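Local structure of sulfur oxidation protein soxB (Thermus thermophilus, 2WDD) at residues 416-421 and 525-530; 42-47 and 406-411; 362-367 and 533-538. The protein probably hydrolyses the sulfur-sulfur bond of cysteine S-thiosulfonate in the Sox sulfur oxidation pathway, as a dimanganese enzyme of the 5'-nucleotidase family. One frame throughout, in Å; residues are numbered along the deposited sequence. Where two conformers were deposited one is given.

Interaction 1. Residues 416-421 and 525-530; sequences ITWDHL and PIYEVL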
loop_
_atom_site.group_PDB
_atom_site.type_symbol
_atom_site.label_atom_id
_atom_site.label_comp_id
_atom_site.label_asym_id
_atom_site.label_seq_id
_atom_site.Cartn_x
_atom_site.Cartn_y
_atom_site.Cartn_z
ATOM N N ILE A 416 -16.824 -7.192 -12.220
ATOM C CA ILE A 416 -16.029 -5.985 -11.995
ATOM C C ILE A 416 -17.017 -4.825 -11.913
ATOM O O ILE A 416 -17.869 -4.666 -12.793
ATOM C CB ILE A 416 -15.033 -5.733 -13.138
ATOM C CG1 ILE A 416 -14.112 -6.935 -13.342
ATOM C CG2 ILE A 416 -14.230 -4.450 -12.882
ATOM C CD1 ILE A 416 -13.338 -6.900 -14.650
ATOM N N THR A 417 -16.879 -4.005 -10.878
ATOM C CA THR A 417 -17.779 -2.874 -10.659
ATOM C C THR A 417 -17.015 -1.563 -10.660
ATOM O O THR A 417 -15.777 -1.546 -10.659
ATOM C CB THR A 417 -18.504 -3.022 -9.316
ATOM O OG1 THR A 417 -17.551 -2.844 -8.257
ATOM C CG2 THR A 417 -19.150 -4.401 -9.195
ATOM N N TRP A 418 -17.752 -0.457 -10.657
ATOM C CA TRP A 418 -17.111 0.847 -10.598
ATOM C C TRP A 418 -16.299 0.949 -9.308
ATOM O O TRP A 418 -15.216 1.532 -9.297
ATOM C CB TRP A 418 -18.147 1.969 -10.656
ATOM C CG TRP A 418 -18.331 2.519 -12.029
ATOM C CD1 TRP A 418 -19.378 2.291 -12.875
ATOM C CD2 TRP A 418 -17.443 3.404 -12.710
ATOM N NE1 TRP A 418 -19.188 2.974 -14.051
ATOM C CE2 TRP A 418 -18.011 3.676 -13.974
ATOM C CE3 TRP A 418 -16.216 3.988 -12.382
ATOM C CZ2 TRP A 418 -17.397 4.513 -14.903
ATOM C CZ3 TRP A 418 -15.618 4.832 -13.292
ATOM C CH2 TRP A 418 -16.208 5.088 -14.543
ATOM N N ASP A 419 -16.818 0.383 -8.225
ATOM C CA ASP A 419 -16.088 0.435 -6.955
ATOM C C ASP A 419 -14.713 -0.213 -7.113
ATOM O O ASP A 419 -13.726 0.299 -6.591
ATOM C CB ASP A 419 -16.886 -0.174 -5.800
ATOM C CG ASP A 419 -16.444 0.365 -4.436
ATOM O OD1 ASP A 419 -16.298 1.597 -4.300
ATOM O OD2 ASP A 419 -16.158 -0.448 -3.530
ATOM N N HIS A 420 -14.638 -1.293 -7.890
ATOM C CA HIS A 420 -13.347 -1.928 -8.158
ATOM C C HIS A 420 -12.477 -1.004 -9.006
ATOM O O HIS A 420 -11.277 -0.880 -8.773
ATOM C CB HIS A 420 -13.509 -3.256 -8.903
ATOM C CG HIS A 420 -14.219 -4.320 -8.122
ATOM N ND1 HIS A 420 -15.251 -5.057 -8.661
ATOM C CD2 HIS A 420 -14.001 -4.827 -6.883
ATOM C CE1 HIS A 420 -15.653 -5.958 -7.785
ATOM N NE2 HIS A 420 -14.920 -5.833 -6.691
ATOM N N LEU A 421 -13.063 -0.389 -10.033
ATOM C CA LEU A 421 -12.269 0.493 -10.881
ATOM C C LEU A 421 -11.637 1.596 -10.029
ATOM O O LEU A 421 -10.483 1.963 -10.243
ATOM C CB LEU A 421 -13.114 1.112 -11.995
ATOM C CG LEU A 421 -13.699 0.162 -13.040
ATOM C CD1 LEU A 421 -14.311 0.980 -14.192
ATOM C CD2 LEU A 421 -12.639 -0.802 -13.541
ATOM N N PRO A 525 -9.914 10.563 -17.674
ATOM C CA PRO A 525 -9.622 9.571 -16.625
ATOM C C PRO A 525 -9.503 8.141 -17.116
ATOM O O PRO A 525 -10.331 7.662 -17.878
ATOM C CB PRO A 525 -10.813 9.693 -15.681
ATOM C CG PRO A 525 -11.363 11.073 -15.941
ATOM C CD PRO A 525 -11.154 11.309 -17.397
ATOM N N ILE A 526 -8.491 7.438 -16.627
ATOM C CA ILE A 526 -8.303 6.057 -17.028
ATOM C C ILE A 526 -9.551 5.218 -16.767
ATOM O O ILE A 526 -9.867 4.330 -17.560
ATOM C CB ILE A 526 -7.076 5.448 -16.345
ATOM C CG1 ILE A 526 -6.822 4.030 -16.870
ATOM C CG2 ILE A 526 -7.256 5.487 -14.826
ATOM C CD1 ILE A 526 -6.569 3.952 -18.368
ATOM N N TYR A 527 -10.216 5.434 -15.633
ATOM C CA TYR A 527 -11.401 4.638 -15.305
ATOM C C TYR A 527 -12.551 4.793 -16.297
ATOM O O TYR A 527 -13.338 3.864 -16.475
ATOM C CB TYR A 527 -11.851 4.780 -13.849
ATOM C CG TYR A 527 -11.854 6.190 -13.320
ATOM C CD1 TYR A 527 -12.836 7.105 -13.703
ATOM C CD2 TYR A 527 -10.943 6.587 -12.347
ATOM C CE1 TYR A 527 -12.857 8.392 -13.177
ATOM C CE2 TYR A 527 -10.969 7.859 -11.814
ATOM C CZ TYR A 527 -11.934 8.755 -12.220
ATOM O OH TYR A 527 -11.920 10.034 -11.696
ATOM N N GLU A 528 -12.624 5.951 -16.959
ATOM C CA GLU A 528 -13.653 6.150 -17.979
ATOM C C GLU A 528 -13.335 5.238 -19.159
ATOM O O GLU A 528 -14.238 4.643 -19.761
ATOM C CB GLU A 528 -13.718 7.608 -18.435
ATOM C CG GLU A 528 -14.305 8.533 -17.379
ATOM C CD GLU A 528 -14.410 9.985 -17.833
ATOM O OE1 GLU A 528 -14.102 10.281 -19.012
ATOM O OE2 GLU A 528 -14.808 10.833 -17.004
ATOM N N VAL A 529 -12.050 5.119 -19.491
ATOM C CA VAL A 529 -11.638 4.268 -20.594
ATOM C C VAL A 529 -11.949 2.817 -20.239
ATOM O O VAL A 529 -12.487 2.060 -21.048
ATOM C CB VAL A 529 -10.128 4.471 -20.899
ATOM C CG1 VAL A 529 -9.651 3.520 -21.983
ATOM C CG2 VAL A 529 -9.843 5.923 -21.285
ATOM N N LEU A 530 -11.621 2.435 -19.006
ATOM C CA LEU A 530 -11.877 1.075 -18.568
ATOM C C LEU A 530 -13.349 0.718 -18.589
ATOM O O LEU A 530 -13.718 -0.361 -19.050
ATOM C CB LEU A 530 -11.320 0.851 -17.168
ATOM C CG LEU A 530 -9.795 0.916 -17.128
ATOM C CD1 LEU A 530 -9.326 0.848 -15.698
ATOM C CD2 LEU A 530 -9.188 -0.223 -17.958
#
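W418 and Y527 meet where the N-terminal turns of two helices, 418-425 and 526-537, pack against each other in the C-terminal part of this 5'-nucleotidase-family protein. The indole brings the rim of its six-membered ring: CZ3 lies 3.6 Å from CD1 of Y527, which sits at the edge of the indole, near its plane. CG of Y527 stands between its backbone N and carbonyl carbon (chi1 44°). The rings are inclined at 71° with centroids 6.0 Å apart, an oblique pair. CH2 of W418 also reaches the backbone, 3.7 Å from Y527 O. L421 continues the apolar seam one turn on, its CD1 resting 3.8 Å from Y527 O while CD2 turns to CB of L530. L421 CD1 also lies over one face of the indole, toward the rim, so the two side chains that touch helix 526-537 pack against each other as well. An alanine in place of W418 would probably open a gap beside Y527 CD1 and leave L421 CD1 without the ring it packs against.

Further out, Y422 meets both aromatic rings, edge-to-face with Y527, and H359 adds a ring beside W418; Y527 also lines a pocket holding tertiary-butyl alcohol. A capping box formed by T417 and H420 starts helix 418-425. In it the T417 hydroxyl accepts a weak bond from H420 N, and the H420 side chain answers: its ND1 accepts from T417 N at 2.9 Å, the donor tilted 18° out of the imidazole plane.

Interaction 2. Residues 42-47 and 406-411; sequences FPHYFM and WGTTIL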
loop_
_atom_site.group_PDB
_atom_site.type_symbol
_atom_site.label_atom_id
_atom_site.label_comp_id
_atom_site.label_asym_id
_atom_site.label_seq_id
_atom_site.Cartn_x
_atom_site.Cartn_y
_atom_site.Cartn_z
ATOM N N PHE A 42 -15.496 -1.651 1.855
ATOM C CA PHE A 42 -16.225 -2.900 1.857
ATOM C C PHE A 42 -15.356 -4.129 1.826
ATOM O O PHE A 42 -14.239 -4.099 1.312
ATOM C CB PHE A 42 -17.151 -2.921 0.643
ATOM C CG PHE A 42 -18.100 -1.760 0.606
ATOM C CD1 PHE A 42 -17.861 -0.670 -0.221
ATOM C CD2 PHE A 42 -19.146 -1.695 1.512
ATOM C CE1 PHE A 42 -18.711 0.425 -0.203
ATOM C CE2 PHE A 42 -20.002 -0.601 1.530
ATOM C CZ PHE A 42 -19.782 0.454 0.675
ATOM N N PRO A 43 -15.896 -5.256 2.318
ATOM C CA PRO A 43 -15.155 -6.514 2.249
ATOM C C PRO A 43 -14.788 -6.754 0.787
ATOM O O PRO A 43 -15.581 -6.482 -0.122
ATOM C CB PRO A 43 -16.193 -7.550 2.680
ATOM C CG PRO A 43 -17.110 -6.793 3.599
ATOM C CD PRO A 43 -17.197 -5.410 3.006
ATOM N N HIS A 44 -13.566 -7.208 0.551
ATOM C CA HIS A 44 -13.103 -7.456 -0.805
ATOM C C HIS A 44 -11.991 -8.495 -0.744
ATOM O O HIS A 44 -11.743 -9.073 0.316
ATOM C CB HIS A 44 -12.635 -6.143 -1.473
ATOM C CG HIS A 44 -11.420 -5.530 -0.848
ATOM N ND1 HIS A 44 -10.263 -5.288 -1.558
ATOM C CD2 HIS A 44 -11.185 -5.092 0.411
ATOM C CE1 HIS A 44 -9.360 -4.748 -0.758
ATOM N NE2 HIS A 44 -9.883 -4.645 0.451
ATOM N N TYR A 45 -11.304 -8.729 -1.850
ATOM C CA TYR A 45 -10.218 -9.701 -1.833
ATOM C C TYR A 45 -8.929 -8.981 -2.137
ATOM O O TYR A 45 -8.923 -8.027 -2.901
ATOM C CB TYR A 45 -10.481 -10.810 -2.840
ATOM C CG TYR A 45 -11.786 -11.516 -2.572
ATOM C CD1 TYR A 45 -11.858 -12.567 -1.660
ATOM C CD2 TYR A 45 -12.962 -11.080 -3.172
ATOM C CE1 TYR A 45 -13.072 -13.196 -1.389
ATOM C CE2 TYR A 45 -14.179 -11.703 -2.908
ATOM C CZ TYR A 45 -14.217 -12.775 -2.038
ATOM O OH TYR A 45 -15.425 -13.390 -1.774
ATOM N N PHE A 46 -7.837 -9.424 -1.517
ATOM C CA PHE A 46 -6.541 -8.776 -1.723
ATOM C C PHE A 46 -5.425 -9.810 -1.592
ATOM O O PHE A 46 -5.034 -10.181 -0.479
ATOM C CB PHE A 46 -6.346 -7.651 -0.698
ATOM C CG PHE A 46 -5.166 -6.752 -0.987
ATOM C CD1 PHE A 46 -5.324 -5.580 -1.720
ATOM C CD2 PHE A 46 -3.905 -7.066 -0.503
ATOM C CE1 PHE A 46 -4.244 -4.750 -1.972
ATOM C CE2 PHE A 46 -2.815 -6.248 -0.765
ATOM C CZ PHE A 46 -2.987 -5.086 -1.501
ATOM N N MET A 47 -4.929 -10.273 -2.737
ATOM C CA MET A 47 -3.870 -11.269 -2.768
ATOM C C MET A 47 -2.495 -10.627 -2.663
ATOM O O MET A 47 -2.225 -9.606 -3.300
ATOM C CB MET A 47 -3.950 -12.055 -4.078
ATOM C CG MET A 47 -2.986 -13.228 -4.142
ATOM S SD MET A 47 -3.053 -14.055 -5.743
ATOM C CE MET A 47 -1.864 -13.047 -6.616
ATOM N N TRP A 406 -1.509 -0.418 -3.973
ATOM C CA TRP A 406 -2.920 -0.456 -3.600
ATOM C C TRP A 406 -3.767 -1.039 -4.748
ATOM O O TRP A 406 -3.335 -1.085 -5.902
ATOM C CB TRP A 406 -3.452 0.919 -3.199
ATOM C CG TRP A 406 -3.044 2.077 -4.069
ATOM C CD1 TRP A 406 -1.962 2.898 -3.879
ATOM C CD2 TRP A 406 -3.828 2.691 -5.108
ATOM N NE1 TRP A 406 -1.995 3.946 -4.770
ATOM C CE2 TRP A 406 -3.132 3.847 -5.534
ATOM C CE3 TRP A 406 -5.042 2.368 -5.724
ATOM C CZ2 TRP A 406 -3.607 4.668 -6.562
ATOM C CZ3 TRP A 406 -5.505 3.175 -6.747
ATOM C CH2 TRP A 406 -4.790 4.318 -7.152
ATOM N N GLY A 407 -4.957 -1.525 -4.415
ATOM C CA GLY A 407 -5.799 -2.163 -5.407
ATOM C C GLY A 407 -6.699 -3.193 -4.746
ATOM O O GLY A 407 -7.011 -3.104 -3.557
ATOM N N THR A 408 -7.128 -4.177 -5.528
ATOM C CA THR A 408 -8.037 -5.198 -5.036
ATOM C C THR A 408 -7.830 -6.420 -5.917
ATOM O O THR A 408 -7.037 -6.376 -6.863
ATOM C CB THR A 408 -9.482 -4.649 -5.043
ATOM O OG1 THR A 408 -10.352 -5.509 -4.300
ATOM C CG2 THR A 408 -9.996 -4.511 -6.463
ATOM N N THR A 409 -8.515 -7.510 -5.609
ATOM C CA THR A 409 -8.355 -8.734 -6.378
ATOM C C THR A 409 -9.732 -9.244 -6.800
ATOM O O THR A 409 -10.611 -9.386 -5.964
ATOM C CB THR A 409 -7.615 -9.805 -5.534
ATOM O OG1 THR A 409 -6.359 -9.286 -5.069
ATOM C CG2 THR A 409 -7.369 -11.057 -6.349
ATOM N N ILE A 410 -9.907 -9.522 -8.090
ATOM C CA ILE A 410 -11.185 -10.032 -8.614
ATOM C C ILE A 410 -11.082 -11.538 -8.805
ATOM O O ILE A 410 -10.176 -12.028 -9.471
ATOM C CB ILE A 410 -11.529 -9.361 -9.958
ATOM C CG1 ILE A 410 -11.392 -7.846 -9.843
ATOM C CG2 ILE A 410 -12.936 -9.751 -10.412
ATOM C CD1 ILE A 410 -12.283 -7.271 -8.801
ATOM N N LEU A 411 -12.022 -12.276 -8.229
ATOM C CA LEU A 411 -11.989 -13.733 -8.323
ATOM C C LEU A 411 -12.580 -14.210 -9.638
ATOM O O LEU A 411 -13.370 -13.505 -10.271
ATOM C CB LEU A 411 -12.793 -14.350 -7.179
ATOM C CG LEU A 411 -12.338 -14.049 -5.748
ATOM C CD1 LEU A 411 -13.223 -14.841 -4.759
ATOM C CD2 LEU A 411 -10.873 -14.436 -5.597
HETATM O O HOH W 1 -12.055 -7.666 -4.484
#
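H44 and T408 are brought together with the help of their first torsions: CG of H44 stands between its backbone N and carbonyl carbon (chi1 66°), while OG1 of T408 is anti to its own N (chi1 -167°). The hydroxyl lies at the imidazole edge, in the ring plane, and forms a hydrogen bond of 2.8 Å between H44 ND1 and T408 OG1; either atom could be the donor. With NE2 bonded to A308 O, both ring nitrogens of this buried histidine are engaged.

The neighbouring T409 joins the loops twice. Its N donates to Y45 O at 2.8 Å, approaching from above the carbonyl plane, and its OG1 accepts from M47 N in a nearly straight bond of 2.9 Å (168°). A water completes the polar join by accepting from Y45 N, donating to T409 O and bonding to T408 OG1. Alongside, L411 lays CD1 over one face of the Y45 ring in a CH-pi contact, 3.7 Å from the ring centroid. F46 has two conformers, and in the one described its ring edge faces G407 O. G407 adopts backbone angles at which a CB would crowd the preceding carbonyl.

The contact thus joins a loop following strand 29-34 to one following strand 398-401 in the C-terminal part, close to the metal centre, where W406 stacks on the manganese ligand H38. Helix 91-98 packs against Y45, M47, T409 and L411, while helix 418-425 touches T408 and I410.

Interaction 3. Residues 362-367 and 533-538; sequences TPLAVS and YLRSVG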
loop_
_atom_site.group_PDB
_atom_site.type_symbol
_atom_site.label_atom_id
_atom_site.label_comp_id
_atom_site.label_asym_id
_atom_site.label_seq_id
_atom_site.Cartn_x
_atom_site.Cartn_y
_atom_site.Cartn_z
ATOM N N THR A 362 -23.212 -1.948 -9.824
ATOM C CA THR A 362 -23.755 -2.688 -10.956
ATOM C C THR A 362 -22.588 -3.321 -11.709
ATOM O O THR A 362 -21.542 -2.698 -11.888
ATOM C CB THR A 362 -24.606 -1.797 -11.875
ATOM O OG1 THR A 362 -25.625 -1.156 -11.102
ATOM C CG2 THR A 362 -25.259 -2.638 -12.972
ATOM N N PRO A 363 -22.752 -4.573 -12.152
ATOM C CA PRO A 363 -21.615 -5.164 -12.866
ATOM C C PRO A 363 -21.331 -4.462 -14.187
ATOM O O PRO A 363 -22.255 -4.126 -14.941
ATOM C CB PRO A 363 -22.073 -6.603 -13.138
ATOM C CG PRO A 363 -23.154 -6.862 -12.151
ATOM C CD PRO A 363 -23.838 -5.544 -11.942
ATOM N N LEU A 364 -20.050 -4.247 -14.464
ATOM C CA LEU A 364 -19.622 -3.670 -15.723
ATOM C C LEU A 364 -19.277 -4.823 -16.659
ATOM O O LEU A 364 -19.583 -4.789 -17.849
ATOM C CB LEU A 364 -18.402 -2.775 -15.527
ATOM C CG LEU A 364 -18.611 -1.451 -14.799
ATOM C CD1 LEU A 364 -17.259 -0.851 -14.473
ATOM C CD2 LEU A 364 -19.427 -0.494 -15.677
ATOM N N ALA A 365 -18.648 -5.854 -16.103
ATOM C CA ALA A 365 -18.290 -7.037 -16.870
ATOM C C ALA A 365 -17.962 -8.141 -15.887
ATOM O O ALA A 365 -17.764 -7.881 -14.704
ATOM C CB ALA A 365 -17.071 -6.763 -17.758
ATOM N N VAL A 366 -17.910 -9.368 -16.379
ATOM C CA VAL A 366 -17.533 -10.502 -15.539
ATOM C C VAL A 366 -16.110 -10.932 -15.881
ATOM O O VAL A 366 -15.752 -11.055 -17.057
ATOM C CB VAL A 366 -18.518 -11.677 -15.698
ATOM C CG1 VAL A 366 -17.961 -12.946 -15.034
ATOM C CG2 VAL A 366 -19.860 -11.300 -15.103
ATOM N N SER A 367 -15.291 -11.151 -14.856
ATOM C CA SER A 367 -13.942 -11.646 -15.087
ATOM C C SER A 367 -13.950 -13.160 -14.958
ATOM O O SER A 367 -14.378 -13.706 -13.938
ATOM C CB SER A 367 -12.956 -11.078 -14.065
ATOM O OG SER A 367 -11.653 -11.516 -14.394
ATOM N N TYR A 533 -14.579 0.152 -22.149
ATOM C CA TYR A 533 -14.145 -1.134 -22.663
ATOM C C TYR A 533 -14.951 -2.272 -22.040
ATOM O O TYR A 533 -15.493 -3.120 -22.745
ATOM C CB TYR A 533 -12.665 -1.338 -22.347
ATOM C CG TYR A 533 -12.142 -2.714 -22.691
ATOM C CD1 TYR A 533 -12.020 -3.123 -24.010
ATOM C CD2 TYR A 533 -11.787 -3.610 -21.689
ATOM C CE1 TYR A 533 -11.506 -4.382 -24.329
ATOM C CE2 TYR A 533 -11.280 -4.863 -21.997
ATOM C CZ TYR A 533 -11.156 -5.249 -23.312
ATOM O OH TYR A 533 -10.649 -6.499 -23.607
ATOM N N LEU A 534 -15.003 -2.302 -20.711
ATOM C CA LEU A 534 -15.702 -3.369 -20.004
ATOM C C LEU A 534 -17.185 -3.484 -20.356
ATOM O O LEU A 534 -17.684 -4.593 -20.565
ATOM C CB LEU A 534 -15.525 -3.222 -18.488
ATOM C CG LEU A 534 -14.082 -3.365 -17.987
ATOM C CD1 LEU A 534 -14.020 -3.050 -16.489
ATOM C CD2 LEU A 534 -13.551 -4.770 -18.253
ATOM N N ARG A 535 -17.890 -2.351 -20.396
ATOM C CA ARG A 535 -19.319 -2.363 -20.737
ATOM C C ARG A 535 -19.493 -3.022 -22.098
ATOM O O ARG A 535 -20.387 -3.835 -22.290
ATOM C CB ARG A 535 -19.878 -0.937 -20.840
ATOM C CG ARG A 535 -19.854 -0.116 -19.571
ATOM C CD ARG A 535 -20.239 1.335 -19.886
ATOM N NE ARG A 535 -20.315 2.159 -18.683
ATOM C CZ ARG A 535 -19.734 3.344 -18.548
ATOM N NH1 ARG A 535 -19.036 3.859 -19.550
ATOM N NH2 ARG A 535 -19.853 4.019 -17.413
ATOM N N SER A 536 -18.630 -2.657 -23.035
ATOM C CA SER A 536 -18.700 -3.192 -24.379
ATOM C C SER A 536 -18.425 -4.696 -24.467
ATOM O O SER A 536 -19.221 -5.457 -25.038
ATOM C CB SER A 536 -17.736 -2.445 -25.299
ATOM O OG SER A 536 -17.749 -3.008 -26.609
ATOM N N VAL A 537 -17.291 -5.132 -23.924
ATOM C CA VAL A 537 -16.905 -6.538 -24.021
ATOM C C VAL A 537 -17.712 -7.530 -23.185
ATOM O O VAL A 537 -17.821 -8.700 -23.549
ATOM C CB VAL A 537 -15.393 -6.739 -23.872
ATOM C CG1 VAL A 537 -14.651 -5.899 -24.890
ATOM C CG2 VAL A 537 -14.952 -6.396 -22.460
ATOM N N GLY A 538 -18.280 -7.081 -22.071
ATOM C CA GLY A 538 -19.114 -7.934 -21.241
ATOM C C GLY A 538 -18.425 -8.943 -20.341
ATOM O O GLY A 538 -18.807 -9.092 -19.184
HETATM O O HOH W 2 -21.140 -5.357 -19.875
#
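A short three-stranded mixed sheet, in which strand 365-367 runs between 415-416 and 539-540, meets the C-terminal end of helix 526-537 through A365 and L534, with the adjoining L364 taking part. CB of A365 lies 3.9 Å from CB of L534, and L364 brings its own CB to the same atom, so the leucine's first side-chain carbon is shared by both residues. At A365 the strand comes close to the helix end: its CB is 3.6 Å from L534 O, a carbonyl already bonded to G538 N in the last helical turn. Helix 418-425 contributes L421, which touches both L364 and L534.

Toward the outside, L364 and R535 lie side by side and point the same way. The arginine is extended from CG to NE, its CG anti to the carbonyl carbon (chi1 -63°), and CD2 of L364 rests 3.9 Å from CG of R535, against the aliphatic part of that chain. A water spans the backbones here, donating to L364 O at 2.6 Å and to R535 O.

G538 leaves the helix with positive phi (77°), a conformation that favours glycine, and leads directly into strand 539-540. Its carbonyl begins the pairing with the central strand, which V366 continues by bonding to V540: V366 N donates to G538 O at 3.0 Å, the donor tilted 25° from the carbonyl plane.

Overall arrangement
Interactions 1 and 3 lie about 10 Å apart, centre to centre, and use successive parts of helix 526-537. Backbone pairing of I416 with L364 and A365 ties them together, as does packing of W418 on R535. Interaction 2 lies about 14 Å from interaction 1 and 17 Å from interaction 3; I410 joins it to both, through H420 and I416 of the former and S367 of the latter. Along the chain, 42-47 comes first, followed by 362-367, 406-411, 416-421, 525-530 and 533-538: interactions 2 and 3 cross, and interaction 1 falls between the two segments of interaction 3. The group thus links surroundings of the manganese site to the outlying three-stranded sheet and helices 418-425 and 526-537 beside it.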